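Local structure of Galactose/lactose metabolism regulatory protein GAL80 (3BTV) at residues I90-A96 with L119-E125; A135-Y139 with L409-R413; V147-I151 with F402-A408. The protein binds the transcription activator GAL4 and so represses the yeast galactose and lactose metabolic genes when no inducing sugar is present. The protein carries 1 engineered substitution. All coordinates share one frame; numbering follows the deposited sequence.

Interaction 1: I90-A96 with L119-E125; sequences IDMIVIA and LKYLFVE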
loop_
_atom_site.group_PDB
_atom_site.type_symbol
_atom_site.label_atom_id
_atom_site.label_comp_id
_atom_site.label_asym_id
_atom_site.label_seq_id
_atom_site.Cartn_x
_atom_site.Cartn_y
_atom_site.Cartn_z
ATOM N N ILE B 90 -13.697 46.340 -2.907
ATOM C CA ILE B 90 -13.422 44.904 -2.894
ATOM C C ILE B 90 -14.165 44.154 -1.792
ATOM O O ILE B 90 -14.109 44.529 -0.621
ATOM C CB ILE B 90 -11.919 44.622 -2.712
ATOM C CG1 ILE B 90 -11.094 45.362 -3.765
ATOM C CG2 ILE B 90 -11.653 43.123 -2.778
ATOM C CD1 ILE B 90 -9.597 45.303 -3.512
ATOM N N ASP B 91 -14.841 43.074 -2.172
ATOM C CA ASP B 91 -15.574 42.245 -1.217
ATOM C C ASP B 91 -14.865 40.917 -0.959
ATOM O O ASP B 91 -14.841 40.415 0.167
ATOM C CB ASP B 91 -16.984 41.970 -1.730
ATOM C CG ASP B 91 -17.729 43.236 -2.080
ATOM O OD1 ASP B 91 -17.503 44.266 -1.409
ATOM O OD2 ASP B 91 -18.544 43.196 -3.026
ATOM N N MET B 92 -14.305 40.343 -2.015
ATOM C CA MET B 92 -13.565 39.097 -1.896
ATOM C C MET B 92 -12.179 39.214 -2.511
ATOM O O MET B 92 -12.038 39.583 -3.678
ATOM C CB MET B 92 -14.322 37.948 -2.559
ATOM C CG MET B 92 -13.493 36.667 -2.656
ATOM S SD MET B 92 -14.363 35.252 -3.379
ATOM C CE MET B 92 -15.509 34.870 -2.066
ATOM N N ILE B 93 -11.155 38.897 -1.727
ATOM C CA ILE B 93 -9.791 38.897 -2.241
ATOM C C ILE B 93 -9.367 37.475 -2.583
ATOM O O ILE B 93 -9.559 36.553 -1.790
ATOM C CB ILE B 93 -8.800 39.534 -1.245
ATOM C CG1 ILE B 93 -9.035 41.046 -1.164
ATOM C CG2 ILE B 93 -7.369 39.248 -1.657
ATOM C CD1 ILE B 93 -8.254 41.738 -0.062
ATOM N N VAL B 94 -8.818 37.304 -3.782
ATOM C CA VAL B 94 -8.310 36.010 -4.215
ATOM C C VAL B 94 -6.803 36.093 -4.404
ATOM O O VAL B 94 -6.311 36.964 -5.114
ATOM C CB VAL B 94 -8.946 35.567 -5.543
ATOM C CG1 VAL B 94 -8.493 34.158 -5.894
ATOM C CG2 VAL B 94 -10.455 35.625 -5.447
ATOM N N ILE B 95 -6.070 35.202 -3.750
ATOM C CA ILE B 95 -4.625 35.129 -3.935
ATOM C C ILE B 95 -4.284 33.889 -4.759
ATOM O O ILE B 95 -4.440 32.758 -4.292
ATOM C CB ILE B 95 -3.875 35.072 -2.598
ATOM C CG1 ILE B 95 -3.760 36.467 -1.988
ATOM C CG2 ILE B 95 -2.479 34.524 -2.795
ATOM C CD1 ILE B 95 -5.019 36.952 -1.344
ATOM N N ALA B 96 -3.837 34.105 -5.995
ATOM C CA ALA B 96 -3.460 32.996 -6.870
ATOM C C ALA B 96 -2.027 33.169 -7.372
ATOM O O ALA B 96 -1.774 33.271 -8.574
ATOM C CB ALA B 96 -4.437 32.864 -8.028
ATOM N N LEU B 119 -14.706 44.177 3.020
ATOM C CA LEU B 119 -14.071 42.874 2.849
ATOM C C LEU B 119 -14.798 41.797 3.642
ATOM O O LEU B 119 -14.959 41.905 4.858
ATOM C CB LEU B 119 -12.592 42.907 3.246
ATOM C CG LEU B 119 -11.825 41.643 2.831
ATOM C CD1 LEU B 119 -11.687 41.561 1.317
ATOM C CD2 LEU B 119 -10.463 41.572 3.494
ATOM N N LYS B 120 -15.232 40.756 2.943
ATOM C CA LYS B 120 -15.973 39.670 3.568
ATOM C C LYS B 120 -15.276 38.331 3.370
ATOM O O LYS B 120 -15.462 37.403 4.156
ATOM C CB LYS B 120 -17.386 39.592 2.985
ATOM C CG LYS B 120 -18.206 40.858 3.154
ATOM C CD LYS B 120 -18.537 41.117 4.614
ATOM C CE LYS B 120 -19.341 42.402 4.782
ATOM N NZ LYS B 120 -18.542 43.619 4.464
ATOM N N TYR B 121 -14.474 38.232 2.315
ATOM C CA TYR B 121 -13.912 36.949 1.932
ATOM C C TYR B 121 -12.445 36.989 1.561
ATOM O O TYR B 121 -11.988 37.906 0.877
ATOM C CB TYR B 121 -14.698 36.365 0.760
ATOM C CG TYR B 121 -16.168 36.177 1.040
ATOM C CD1 TYR B 121 -17.113 37.047 0.506
ATOM C CD2 TYR B 121 -16.613 35.135 1.840
ATOM C CE1 TYR B 121 -18.463 36.878 0.760
ATOM C CE2 TYR B 121 -17.959 34.958 2.101
ATOM C CZ TYR B 121 -18.879 35.831 1.560
ATOM O OH TYR B 121 -20.218 35.653 1.822
ATOM N N LEU B 122 -11.718 35.970 2.005
ATOM C CA LEU B 122 -10.345 35.760 1.565
ATOM C C LEU B 122 -10.195 34.360 0.990
ATOM O O LEU B 122 -10.435 33.360 1.674
ATOM C CB LEU B 122 -9.351 35.969 2.705
ATOM C CG LEU B 122 -7.905 35.644 2.319
ATOM C CD1 LEU B 122 -7.421 36.596 1.218
ATOM C CD2 LEU B 122 -6.990 35.710 3.540
ATOM N N PHE B 123 -9.795 34.295 -0.271
ATOM C CA PHE B 123 -9.711 33.037 -1.001
ATOM C C PHE B 123 -8.244 32.769 -1.323
ATOM O O PHE B 123 -7.609 33.557 -2.028
ATOM C CB PHE B 123 -10.518 33.175 -2.293
ATOM C CG PHE B 123 -10.716 31.887 -3.047
ATOM C CD1 PHE B 123 -11.599 31.836 -4.117
ATOM C CD2 PHE B 123 -10.033 30.740 -2.699
ATOM C CE1 PHE B 123 -11.795 30.661 -4.823
ATOM C CE2 PHE B 123 -10.228 29.558 -3.401
ATOM C CZ PHE B 123 -11.104 29.519 -4.464
ATOM N N VAL B 124 -7.704 31.667 -0.800
ATOM C CA VAL B 124 -6.303 31.309 -1.040
ATOM C C VAL B 124 -6.199 29.919 -1.629
ATOM O O VAL B 124 -6.977 29.035 -1.283
ATOM C CB VAL B 124 -5.452 31.389 0.260
ATOM C CG1 VAL B 124 -3.981 31.097 -0.030
ATOM C CG2 VAL B 124 -5.590 32.775 0.907
ATOM N N GLU B 125 -5.233 29.716 -2.516
ATOM C CA GLU B 125 -5.009 28.389 -3.076
ATOM C C GLU B 125 -4.203 27.499 -2.150
ATOM O O GLU B 125 -3.447 27.986 -1.313
ATOM C CB GLU B 125 -4.327 28.494 -4.431
ATOM C CG GLU B 125 -5.261 29.011 -5.498
ATOM C CD GLU B 125 -4.678 28.876 -6.877
ATOM O OE1 GLU B 125 -3.507 29.280 -7.054
ATOM O OE2 GLU B 125 -5.386 28.363 -7.775
#
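Met92 and Tyr121 cross obliquely on neighbouring parallel strands, 92-95 and 121-125, the two strands of a beta-alpha-beta unit in the Rossmann fold whose crossover is helix 102-112. Met92 shows how one side chain can fold back on a single carbon of its neighbour. Its CB lies 3.7 Å from Tyr121 CB, and CG, anti to the backbone N, stays beside that same carbon. The chain then runs straight to SD, which just reaches Phe123 CD1, and the bend at chi3 (-71°) turns CE back to within 3.3 Å of Tyr121 CB and against CG of the ring. With alanine in its place, CG, SD and CE would go, and the loss would probably open a gap against Tyr121 CB and the base of its ring. Tyr121 OH bonds to His379. Helix 363-380 packs over this face, with Ile375 on Met92. On the face of Ile93 and Ile95, helix 102-112 takes that place; there Leu122 CD1 lies 3.5 Å from Ile95 CD1 and also fits against Ile93 CG2. The backbones are joined by parallel pairing, with Phe123 N giving to Ile93 O and Phe123 O accepting from Ile95 N. At the start of the pairing Asp91 O is gripped twice, both donors lying in its carbonyl plane: Lys120 N comes nearly straight at 2.8 Å, whereas Tyr121 N, at 3.1 Å, is more bent at 147°.

Interaction 2: A135-Y139 with L409-R413; sequences AESIY and LILHR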
loop_
_atom_site.group_PDB
_atom_site.type_symbol
_atom_site.label_atom_id
_atom_site.label_comp_id
_atom_site.label_asym_id
_atom_site.label_seq_id
_atom_site.Cartn_x
_atom_site.Cartn_y
_atom_site.Cartn_z
ATOM N N ALA B 135 1.623 28.681 8.116
ATOM C CA ALA B 135 0.184 28.456 7.958
ATOM C C ALA B 135 -0.577 28.953 9.189
ATOM O O ALA B 135 -1.604 29.630 9.079
ATOM C CB ALA B 135 -0.112 26.968 7.691
ATOM N N GLU B 136 -0.055 28.623 10.364
ATOM C CA GLU B 136 -0.641 29.092 11.615
ATOM C C GLU B 136 -0.643 30.608 11.748
ATOM O O GLU B 136 -1.627 31.192 12.207
ATOM C CB GLU B 136 0.028 28.420 12.815
ATOM C CG GLU B 136 -0.605 27.070 13.106
ATOM C CD GLU B 136 0.252 26.172 13.969
ATOM O OE1 GLU B 136 1.364 26.596 14.358
ATOM O OE2 GLU B 136 -0.193 25.037 14.255
ATOM N N SER B 137 0.430 31.258 11.312
ATOM C CA SER B 137 0.476 32.722 11.351
ATOM C C SER B 137 -0.592 33.319 10.463
ATOM O O SER B 137 -1.262 34.279 10.842
ATOM C CB SER B 137 1.836 33.254 10.904
ATOM O OG SER B 137 2.826 32.993 11.880
ATOM N N ILE B 138 -0.728 32.753 9.268
ATOM C CA ILE B 138 -1.707 33.241 8.313
ATOM C C ILE B 138 -3.114 33.011 8.851
ATOM O O ILE B 138 -3.968 33.900 8.766
ATOM C CB ILE B 138 -1.561 32.544 6.942
ATOM C CG1 ILE B 138 -0.217 32.920 6.304
ATOM C CG2 ILE B 138 -2.717 32.937 6.025
ATOM C CD1 ILE B 138 0.126 32.128 5.062
ATOM N N TYR B 139 -3.362 31.822 9.396
ATOM C CA TYR B 139 -4.682 31.543 9.945
ATOM C C TYR B 139 -4.992 32.553 11.030
ATOM O O TYR B 139 -6.024 33.227 10.998
ATOM C CB TYR B 139 -4.817 30.118 10.506
ATOM C CG TYR B 139 -6.230 29.887 11.002
ATOM C CD1 TYR B 139 -7.264 29.623 10.107
ATOM C CD2 TYR B 139 -6.544 29.998 12.354
ATOM C CE1 TYR B 139 -8.567 29.448 10.547
ATOM C CE2 TYR B 139 -7.845 29.819 12.804
ATOM C CZ TYR B 139 -8.852 29.553 11.894
ATOM O OH TYR B 139 -10.143 29.376 12.330
ATOM N N LEU B 409 -5.472 24.450 7.459
ATOM C CA LEU B 409 -4.570 24.349 8.607
ATOM C C LEU B 409 -4.469 22.901 9.095
ATOM O O LEU B 409 -3.379 22.371 9.296
ATOM C CB LEU B 409 -5.052 25.275 9.724
ATOM C CG LEU B 409 -4.159 25.407 10.955
ATOM C CD1 LEU B 409 -2.775 25.876 10.549
ATOM C CD2 LEU B 409 -4.801 26.370 11.947
ATOM N N ILE B 410 -5.617 22.254 9.249
ATOM C CA ILE B 410 -5.659 20.863 9.670
ATOM C C ILE B 410 -4.877 19.968 8.691
ATOM O O ILE B 410 -4.133 19.074 9.098
ATOM C CB ILE B 410 -7.118 20.396 9.811
ATOM C CG1 ILE B 410 -7.778 21.097 11.003
ATOM C CG2 ILE B 410 -7.200 18.864 9.912
ATOM C CD1 ILE B 410 -9.299 21.080 10.959
ATOM N N LEU B 411 -5.024 20.231 7.401
ATOM C CA LEU B 411 -4.279 19.488 6.393
ATOM C C LEU B 411 -2.774 19.732 6.557
ATOM O O LEU B 411 -1.961 18.798 6.492
ATOM C CB LEU B 411 -4.739 19.901 4.991
ATOM C CG LEU B 411 -4.173 19.098 3.816
ATOM C CD1 LEU B 411 -4.299 17.608 4.064
ATOM C CD2 LEU B 411 -4.890 19.494 2.515
ATOM N N HIS B 412 -2.402 20.991 6.784
ATOM C CA HIS B 412 -1.001 21.301 7.043
ATOM C C HIS B 412 -0.458 20.526 8.247
ATOM O O HIS B 412 0.682 20.072 8.225
ATOM C CB HIS B 412 -0.783 22.797 7.250
ATOM C CG HIS B 412 -0.404 23.525 6.001
ATOM N ND1 HIS B 412 0.787 23.302 5.344
ATOM C CD2 HIS B 412 -1.057 24.472 5.286
ATOM C CE1 HIS B 412 0.847 24.074 4.274
ATOM N NE2 HIS B 412 -0.260 24.791 4.214
ATOM N N ARG B 413 -1.266 20.393 9.294
ATOM C CA ARG B 413 -0.835 19.640 10.474
ATOM C C ARG B 413 -0.580 18.203 10.104
ATOM O O ARG B 413 0.350 17.573 10.615
ATOM C CB ARG B 413 -1.877 19.715 11.586
ATOM C CG ARG B 413 -1.973 21.100 12.229
ATOM C CD ARG B 413 -3.085 21.184 13.270
ATOM N NE ARG B 413 -3.088 22.486 13.935
ATOM C CZ ARG B 413 -3.968 22.866 14.861
ATOM N NH1 ARG B 413 -4.941 22.047 15.249
ATOM N NH2 ARG B 413 -3.868 24.074 15.403
#
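This is an antiparallel packing of two helices far apart in the sequence: 132-143, a helix of the Rossmann domain, and 405-424, near the end of the chain, which lies against it. The short segments run at 166° to each other with their axes 10.5 Å apart, a spacing bridged chiefly by side chains. Leu409 does most of the bridging. Its CG stands anti to the backbone N (chi1 -174°), which carries the fork across to the other helix, and the two methyls part there: CD1 goes to Glu136 CG, 3.6 Å away, and also meets Ala135 CB, while CD2 comes obliquely against the root of the Tyr139 ring, 3.9 Å from CG. One leucine is thus held between side chains one helical turn apart, Ala135 and Tyr139, whose backbones are tied by the bond from Tyr139 N to Ala135 O. A turn along from Leu409, His412 lays its imidazole against Ala135. The methyl CB sits over one face of that ring in a CH-pi contact, 4.0 Å from the centroid, and Trp126 also meets this histidine. Toward the partly exposed margin the chemistry turns polar but stays loose. The Arg413 chain, extended from CG to NE, brings its guanidinium to Glu136, and the two flat groups stand nearly perpendicular, 79° apart. The stronger polar partner of Arg413 is Ile433, whose O accepts from NH1; Tyr436 adds a cation-pi contact. Across the helices, Glu136 OE2 approaches the guanidinium edge near its plane, in a long salt bridge of 3.9 Å to Arg413 NE.

Interaction 3: V147-I151 with F402-A408; sequences VQTII and FPTLMDA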
loop_
_atom_site.group_PDB
_atom_site.type_symbol
_atom_site.label_atom_id
_atom_site.label_comp_id
_atom_site.label_asym_id
_atom_site.label_seq_id
_atom_site.Cartn_x
_atom_site.Cartn_y
_atom_site.Cartn_z
ATOM N N VAL B 147 -12.667 38.002 8.585
ATOM C CA VAL B 147 -13.194 37.627 7.271
ATOM C C VAL B 147 -13.445 36.134 7.170
ATOM O O VAL B 147 -12.782 35.332 7.831
ATOM C CB VAL B 147 -12.242 38.037 6.130
ATOM C CG1 VAL B 147 -12.162 39.567 6.025
ATOM C CG2 VAL B 147 -10.857 37.442 6.359
ATOM N N GLN B 148 -14.417 35.759 6.346
ATOM C CA GLN B 148 -14.616 34.354 6.034
ATOM C C GLN B 148 -13.540 33.938 5.049
ATOM O O GLN B 148 -13.266 34.655 4.081
ATOM C CB GLN B 148 -15.993 34.109 5.425
ATOM C CG GLN B 148 -16.177 32.693 4.918
ATOM C CD GLN B 148 -16.262 31.681 6.039
ATOM O OE1 GLN B 148 -15.397 30.813 6.185
ATOM N NE2 GLN B 148 -17.310 31.791 6.843
ATOM N N THR B 149 -12.928 32.785 5.297
ATOM C CA THR B 149 -11.838 32.325 4.452
ATOM C C THR B 149 -12.229 31.116 3.608
ATOM O O THR B 149 -13.080 30.312 3.995
ATOM C CB THR B 149 -10.579 31.978 5.275
ATOM O OG1 THR B 149 -10.791 30.757 5.992
ATOM C CG2 THR B 149 -10.240 33.098 6.261
ATOM N N ILE B 150 -11.600 31.004 2.444
ATOM C CA ILE B 150 -11.773 29.849 1.573
ATOM C C ILE B 150 -10.396 29.326 1.171
ATOM O O ILE B 150 -9.498 30.112 0.869
ATOM C CB ILE B 150 -12.572 30.216 0.302
ATOM C CG1 ILE B 150 -13.870 30.947 0.659
ATOM C CG2 ILE B 150 -12.880 28.975 -0.542
ATOM C CD1 ILE B 150 -13.909 32.435 0.250
ATOM N N ILE B 151 -10.222 28.008 1.187
ATOM C CA ILE B 151 -9.016 27.401 0.634
ATOM C C ILE B 151 -9.409 26.630 -0.624
ATOM O O ILE B 151 -10.455 25.986 -0.655
ATOM C CB ILE B 151 -8.315 26.439 1.639
ATOM C CG1 ILE B 151 -6.951 25.980 1.107
ATOM C CG2 ILE B 151 -9.181 25.223 1.944
ATOM C CD1 ILE B 151 -5.860 27.076 1.188
ATOM N N PHE B 402 -17.999 25.205 1.899
ATOM C CA PHE B 402 -16.762 25.107 1.154
ATOM C C PHE B 402 -15.659 25.115 2.196
ATOM O O PHE B 402 -15.858 25.638 3.299
ATOM C CB PHE B 402 -16.618 26.322 0.243
ATOM C CG PHE B 402 -16.919 27.625 0.930
ATOM C CD1 PHE B 402 -18.155 28.232 0.779
ATOM C CD2 PHE B 402 -15.973 28.232 1.747
ATOM C CE1 PHE B 402 -18.432 29.429 1.418
ATOM C CE2 PHE B 402 -16.247 29.428 2.383
ATOM C CZ PHE B 402 -17.477 30.026 2.215
ATOM N N PRO B 403 -14.496 24.543 1.855
ATOM C CA PRO B 403 -13.399 24.428 2.817
ATOM C C PRO B 403 -12.777 25.790 3.066
ATOM O O PRO B 403 -12.710 26.625 2.164
ATOM C CB PRO B 403 -12.380 23.527 2.101
ATOM C CG PRO B 403 -12.868 23.362 0.705
ATOM C CD PRO B 403 -14.074 24.191 0.489
ATOM N N THR B 404 -12.310 25.992 4.290
ATOM C CA THR B 404 -11.782 27.270 4.715
ATOM C C THR B 404 -10.315 27.121 5.074
ATOM O O THR B 404 -9.750 26.034 4.992
ATOM C CB THR B 404 -12.508 27.744 5.978
ATOM O OG1 THR B 404 -12.111 26.920 7.083
ATOM C CG2 THR B 404 -14.006 27.627 5.793
ATOM N N LEU B 405 -9.706 28.218 5.505
ATOM C CA LEU B 405 -8.324 28.178 5.965
ATOM C C LEU B 405 -8.129 27.248 7.175
ATOM O O LEU B 405 -7.022 26.765 7.420
ATOM C CB LEU B 405 -7.823 29.593 6.268
ATOM C CG LEU B 405 -6.991 30.261 5.166
ATOM C CD1 LEU B 405 -7.476 29.901 3.759
ATOM C CD2 LEU B 405 -6.959 31.769 5.364
ATOM N N MET B 406 -9.196 26.988 7.926
ATOM C CA MET B 406 -9.088 26.028 9.018
ATOM C C MET B 406 -8.933 24.605 8.477
ATOM O O MET B 406 -8.164 23.804 9.005
ATOM C CB MET B 406 -10.300 26.092 9.938
ATOM C CG MET B 406 -10.251 25.022 11.017
ATOM S SD MET B 406 -8.726 25.142 11.981
ATOM C CE MET B 406 -9.061 26.543 13.001
ATOM N N ASP B 407 -9.684 24.287 7.431
ATOM C CA ASP B 407 -9.518 23.005 6.758
ATOM C C ASP B 407 -8.097 22.908 6.207
ATOM O O ASP B 407 -7.460 21.866 6.289
ATOM C CB ASP B 407 -10.556 22.843 5.648
ATOM C CG ASP B 407 -11.979 22.772 6.187
ATOM O OD1 ASP B 407 -12.299 21.803 6.906
ATOM O OD2 ASP B 407 -12.780 23.689 5.895
ATOM N N ALA B 408 -7.597 24.005 5.652
ATOM C CA ALA B 408 -6.211 24.056 5.183
ATOM C C ALA B 408 -5.238 23.793 6.328
ATOM O O ALA B 408 -4.298 23.016 6.191
ATOM C CB ALA B 408 -5.906 25.417 4.542
#
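Thr149 holds OG1 between its backbone N and carbonyl carbon (chi1 73°), a rotamer that points the hydroxyl oxygen at Leu405, whose N-H gives it a bond of 2.8 Å. The same rotation sends CG2 to Leu405 CD2, so that one threonine meets the leucine with both branches. In Ile151, CG1 is anti to the backbone N (chi1 -172°) and reaches Ala408 CB at 3.6 Å, while CG2 meets Pro403 CB and, from another side, Thr404 O. Together these contacts set the start of helix 405-424 against strand 148-152, the last in order of the parallel Rossmann sheet within this chain. Thr404 is the N-cap and forms a capping box with Asp407: its OG1 accepts from Met406 N, and its own N-H goes to Asp407 OD2, on the anti lone pair, 2.8 Å away. For the same turn the strand adds a further acceptor, Thr149 OG1. Val393 O is a further partner of Thr404 OG1. Before the helix the loop runs beside the strand. Pro403 O accepts from Ile151 N at 3.0 Å, although the donor stands above the carbonyl plane. The Phe402 ring has Thr149 O at its edge, in plane, and Ile150 CG1 comes to its CE2 at 3.3 Å, while Leu371 and Ile375 of helix 363-380 touch the Phe402 side chain.

How the interactions relate
From interaction 1 through interaction 3 to interaction 2, backbone pairing gives way to side-chain packing. Interactions 1 and 3 are both buried and share one sheet: strands 121-125 and 148-152 are neighbours in it, with Leu122 O and Val124 N probably bonded to Ile150. The hydrogen bonds across interaction 1 are all main chain, whereas interaction 3 mixes main-chain and hydroxyl bonds, as suits a strand meeting a helix start. Interaction 2 is only partly buried and relies on apolar contacts, a ring face and one long ion pair. Interactions 2 and 3 both use helix 405-424, successive parts of it, and meet where Tyr139 packs on Leu405 and Met406.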